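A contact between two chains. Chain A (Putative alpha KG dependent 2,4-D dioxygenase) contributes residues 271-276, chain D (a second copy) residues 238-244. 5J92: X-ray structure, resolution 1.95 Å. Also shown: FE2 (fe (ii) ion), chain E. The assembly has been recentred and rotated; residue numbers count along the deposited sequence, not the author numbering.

Chain A 271-276: HRGRPH
Chain D (238-244) LRELTEF

Two arginine–glutamate pairs hold an extended segment of chain A against one face of a helix in chain D, a second copy of the same protein. A:His271 to A:Gly273 end a β-strand, and A:Arg274 and A:Pro275 carry on in an extended loop (A:Arg274 phi/psi -109/145, A:Pro275 -59/150). D:Leu238 to D:Phe244 are regular α-helix, phi near -64 and psi near -43, with D:Glu243 N hydrogen-bonded to D:Arg239 O at 3.0 Å and D:Phe244 N to D:Glu240 O at 3.0 Å. The backbones stay well apart: the nearest CA atoms, those of A:Pro275 and D:Glu240, are 9.6 Å from each other, so long side chains must span the gap. Together they bury 214 Å², most of it on A:Arg272, A:Arg274, D:Glu240 and D:Glu243.

A:Arg272 points its CA-to-CB bond toward the helix and, after chi1 p (70°), runs fully extended (chi2 t, chi3 t, chi4 166°). D:Glu243 also points toward its partner, with chi1 t, chi2 t and its carboxylate plane turned only slightly from the CB-CG bond (chi3 -10°). The two planar groups meet end to end in a paired salt bridge: A:Arg272 NH1 donates to D:Glu243 OE1 at 2.7 Å, and A:Arg272 NH2 to D:Glu243 OE2 at 2.8 Å, the oxygens lying at the guanidinium edge where the N-H bonds point. A:Arg272 is buried, and the carboxylate compensates its charge there.

A:Arg274 starts sideways but folds through m, m, m (-60°, -70°, -62°; chi4 139°), which brings its end to the helix. D:Glu240 likewise starts sideways and bends at chi2 (t, then p at 76°, chi3 9°). A second paired salt bridge results, with A:Arg274 NH2 to D:Glu240 OE2 at 2.8 Å and A:Arg274 NH1 to D:Glu240 OE1 at 3.1 Å. A:Pro275, ring C-gamma exo, turns toward the helix and packs beside D:Glu240 without a polar bond, its CG 4.4 Å from D:Glu240 OE1.

D:Arg239 (chi t, t, p, 74°) brings a third guanidinium close, its NH1 4.2 Å from A:Arg274 NH1 and 4.4 Å from A:Arg272 NH1. The glutamates offset this crowding of like charge: D:Arg239 NH1 and NH2 each donate to D:Glu240 OE1 at 3.2 Å, and a long salt bridge joins D:Arg239 NH1 to D:Glu243 OE1 at 3.8 Å. A:His271, outside the contact, binds the iron through NE2, 2.4 Å from FE.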

ATOM      1  N   HIS A 271       7.439  -9.247   6.704  1.00 14.53           N
ATOM      2  CA  HIS A 271       7.829  -9.977   5.507  1.00 16.41           C
ATOM      3  C   HIS A 271       6.578 -10.273   4.696  1.00 17.49           C
ATOM      4  O   HIS A 271       5.452 -10.167   5.187  1.00 15.46           O
ATOM      5  CB  HIS A 271       8.557 -11.273   5.846  1.00 16.98           C
ATOM      6  CG  HIS A 271       7.664 -12.296   6.464  1.00 20.45           C
ATOM      7  ND1 HIS A 271       7.288 -12.251   7.790  1.00 20.55           N
ATOM      8  CD2 HIS A 271       7.033 -13.366   5.927  1.00 20.67           C
ATOM      9  CE1 HIS A 271       6.471 -13.255   8.044  1.00 21.50           C
ATOM     10  NE2 HIS A 271       6.308 -13.950   6.932  1.00 23.30           N
ATOM     11  N   ARG A 272       6.788 -10.672   3.448  1.00 15.32           N
ATOM     12  CA  ARG A 272       5.672 -11.057   2.601  1.00 20.62           C
ATOM     13  C   ARG A 272       6.205 -11.960   1.508  1.00 22.63           C
ATOM     14  O   ARG A 272       7.373 -11.858   1.130  1.00 18.96           O
ATOM     15  CB  ARG A 272       4.968  -9.839   1.984  1.00 15.87           C
ATOM     16  CG  ARG A 272       5.803  -9.123   0.914  1.00 18.02           C
ATOM     17  CD  ARG A 272       5.074  -7.930   0.283  1.00 15.44           C
ATOM     18  NE  ARG A 272       5.894  -7.320  -0.772  1.00 15.21           N
ATOM     19  CZ  ARG A 272       5.437  -6.452  -1.671  1.00 21.25           C
ATOM     20  NH1 ARG A 272       4.171  -6.090  -1.634  1.00 18.49           N
ATOM     21  NH2 ARG A 272       6.242  -5.961  -2.620  1.00 21.05           N
ATOM     22  N   GLY A 273       5.332 -12.831   1.003  1.00 17.60           N
ATOM     23  CA  GLY A 273       5.648 -13.628  -0.163  1.00 18.38           C
ATOM     24  C   GLY A 273       5.184 -12.939  -1.432  1.00 21.10           C
ATOM     25  O   GLY A 273       4.257 -12.137  -1.419  1.00 23.51           O
ATOM     26  N   ARG A 274       5.878 -13.219  -2.517  1.00 19.08           N
ATOM     27  CA  ARG A 274       5.548 -12.679  -3.822  1.00 19.63           C
ATOM     28  C   ARG A 274       4.992 -13.776  -4.711  1.00 21.57           C
ATOM     29  O   ARG A 274       5.431 -14.925  -4.608  1.00 23.63           O
ATOM     30  CB  ARG A 274       6.784 -12.055  -4.491  1.00 20.45           C
ATOM     31  CG  ARG A 274       7.414 -10.903  -3.682  1.00 20.09           C
ATOM     32  CD  ARG A 274       6.517  -9.665  -3.688  1.00 18.43           C
ATOM     33  NE  ARG A 274       6.354  -9.164  -5.046  1.00 19.36           N
ATOM     34  CZ  ARG A 274       5.214  -8.712  -5.547  1.00 20.93           C
ATOM     35  NH1 ARG A 274       4.118  -8.716  -4.803  1.00 22.45           N
ATOM     36  NH2 ARG A 274       5.162  -8.286  -6.802  1.00 20.55           N
ATOM     37  N   PRO A 275       4.034 -13.473  -5.584  1.00 25.08           N
ATOM     38  CA  PRO A 275       3.546 -14.503  -6.506  1.00 27.32           C
ATOM     39  C   PRO A 275       4.688 -15.022  -7.372  1.00 27.28           C
ATOM     40  O   PRO A 275       5.665 -14.317  -7.630  1.00 24.88           O
ATOM     41  CB  PRO A 275       2.500 -13.768  -7.354  1.00 25.40           C
ATOM     42  CG  PRO A 275       2.133 -12.534  -6.573  1.00 25.56           C
ATOM     43  CD  PRO A 275       3.398 -12.163  -5.823  1.00 23.55           C
ATOM     44  N   HIS A 276       4.590 -16.283  -7.776  1.00 26.03           N
ATOM     45  CA  HIS A 276       5.478 -16.823  -8.799  1.00 26.96           C
ATOM     46  C   HIS A 276       4.696 -17.010 -10.096  1.00 34.01           C
ATOM     47  O   HIS A 276       3.472 -17.159 -10.077  1.00 37.13           O
ATOM     48  CB  HIS A 276       6.129 -18.137  -8.355  1.00 27.40           C
ATOM     49  CG  HIS A 276       5.155 -19.231  -8.051  1.00 33.39           C
ATOM     50  ND1 HIS A 276       4.562 -19.377  -6.815  1.00 33.80           N
ATOM     51  CD2 HIS A 276       4.676 -20.237  -8.819  1.00 35.05           C
ATOM     52  CE1 HIS A 276       3.757 -20.424  -6.836  1.00 32.70           C
ATOM     53  NE2 HIS A 276       3.807 -20.963  -8.041  1.00 35.43           N
TER
ATOM     54  N   LEU D 238      -6.305  -6.544  -7.228  1.00 16.51           N
ATOM     55  CA  LEU D 238      -6.345  -5.091  -7.095  1.00 14.86           C
ATOM     56  C   LEU D 238      -5.204  -4.582  -6.227  1.00 16.65           C
ATOM     57  O   LEU D 238      -4.684  -3.485  -6.475  1.00 15.14           O
ATOM     58  CB  LEU D 238      -7.700  -4.650  -6.543  1.00 16.47           C
ATOM     59  CG  LEU D 238      -8.868  -4.905  -7.507  1.00 16.35           C
ATOM     60  CD1 LEU D 238     -10.156  -4.376  -6.911  1.00 18.59           C
ATOM     61  CD2 LEU D 238      -8.592  -4.257  -8.865  1.00 19.27           C
ATOM     62  N   ARG D 239      -4.818  -5.359  -5.205  1.00 16.89           N
ATOM     63  CA  ARG D 239      -3.667  -5.018  -4.374  1.00 19.62           C
ATOM     64  C   ARG D 239      -2.386  -4.972  -5.197  1.00 15.45           C
ATOM     65  O   ARG D 239      -1.598  -4.022  -5.094  1.00 14.26           O
ATOM     66  CB  ARG D 239      -3.526  -6.037  -3.233  1.00 18.44           C
ATOM     67  CG  ARG D 239      -2.280  -5.806  -2.369  1.00 18.54           C
ATOM     68  CD  ARG D 239      -1.812  -7.071  -1.627  1.00 18.86           C
ATOM     69  NE  ARG D 239      -1.592  -8.214  -2.516  1.00 19.63           N
ATOM     70  CZ  ARG D 239      -0.557  -8.334  -3.342  1.00 20.28           C
ATOM     71  NH1 ARG D 239       0.363  -7.370  -3.403  1.00 16.82           N
ATOM     72  NH2 ARG D 239      -0.450  -9.411  -4.116  1.00 18.14           N
ATOM     73  N   GLU D 240      -2.158  -6.008  -6.006  1.00 15.16           N
ATOM     74  CA  GLU D 240      -0.964  -6.067  -6.842  1.00 14.09           C
ATOM     75  C   GLU D 240      -0.954  -4.936  -7.862  1.00 15.52           C
ATOM     76  O   GLU D 240       0.062  -4.251  -8.025  1.00 13.25           O
ATOM     77  CB  GLU D 240      -0.893  -7.433  -7.533  1.00 16.65           C
ATOM     78  CG  GLU D 240       0.355  -7.690  -8.380  1.00 24.10           C
ATOM     79  CD  GLU D 240       1.595  -8.003  -7.546  1.00 33.18           C
ATOM     80  OE1 GLU D 240       1.464  -8.199  -6.313  1.00 36.52           O
ATOM     81  OE2 GLU D 240       2.704  -8.045  -8.125  1.00 32.98           O
ATOM     82  N   LEU D 241      -2.092  -4.697  -8.530  1.00 14.17           N
ATOM     83  CA  LEU D 241      -2.164  -3.624  -9.520  1.00 13.51           C
ATOM     84  C   LEU D 241      -1.944  -2.255  -8.881  1.00 15.38           C
ATOM     85  O   LEU D 241      -1.245  -1.409  -9.449  1.00 14.05           O
ATOM     86  CB  LEU D 241      -3.518  -3.656 -10.231  1.00 12.81           C
ATOM     87  CG  LEU D 241      -3.819  -4.867 -11.134  1.00 17.86           C
ATOM     88  CD1 LEU D 241      -5.270  -4.845 -11.636  1.00 14.16           C
ATOM     89  CD2 LEU D 241      -2.859  -4.904 -12.310  1.00 14.92           C
ATOM     90  N   THR D 242      -2.547  -2.012  -7.709  1.00 13.45           N
ATOM     91  CA  THR D 242      -2.425  -0.708  -7.060  1.00 14.81           C
ATOM     92  C   THR D 242      -0.989  -0.445  -6.620  1.00 16.80           C
ATOM     93  O   THR D 242      -0.481   0.679  -6.759  1.00 15.89           O
ATOM     94  CB  THR D 242      -3.394  -0.634  -5.874  1.00 18.07           C
ATOM     95  OG1 THR D 242      -4.726  -0.827  -6.362  1.00 19.20           O
ATOM     96  CG2 THR D 242      -3.322   0.714  -5.160  1.00 15.24           C
ATOM     97  N   GLU D 243      -0.313  -1.472  -6.098  1.00 15.13           N
ATOM     98  CA  GLU D 243       1.093  -1.317  -5.759  1.00 17.06           C
ATOM     99  C   GLU D 243       1.910  -1.018  -7.007  1.00 15.79           C
ATOM    100  O   GLU D 243       2.719  -0.081  -7.026  1.00 15.69           O
ATOM    101  CB  GLU D 243       1.609  -2.571  -5.037  1.00 19.74           C
ATOM    102  CG  GLU D 243       3.113  -2.541  -4.795  1.00 23.21           C
ATOM    103  CD  GLU D 243       3.655  -3.752  -4.040  1.00 31.05           C
ATOM    104  OE1 GLU D 243       2.869  -4.573  -3.515  1.00 32.48           O
ATOM    105  OE2 GLU D 243       4.896  -3.889  -3.975  1.00 35.11           O
ATOM    106  N   PHE D 244       1.670  -1.768  -8.084  1.00 14.95           N
ATOM    107  CA  PHE D 244       2.433  -1.539  -9.309  1.00 17.01           C
ATOM    108  C   PHE D 244       2.165  -0.147  -9.882  1.00 17.77           C
ATOM    109  O   PHE D 244       3.096   0.543 -10.321  1.00 15.74           O
ATOM    110  CB  PHE D 244       2.118  -2.618 -10.345  1.00 16.35           C
ATOM    111  CG  PHE D 244       2.849  -2.434 -11.632  1.00 17.37           C
ATOM    112  CD1 PHE D 244       4.135  -2.920 -11.778  1.00 21.67           C
ATOM    113  CD2 PHE D 244       2.274  -1.755 -12.687  1.00 15.27           C
ATOM    114  CE1 PHE D 244       4.827  -2.747 -12.973  1.00 21.71           C
ATOM    115  CE2 PHE D 244       2.969  -1.568 -13.868  1.00 16.03           C
ATOM    116  CZ  PHE D 244       4.240  -2.070 -14.011  1.00 18.83           C
TER
HETATM  117 FE   FE2 E 401       4.372 -15.317   7.508  0.74 46.21          FE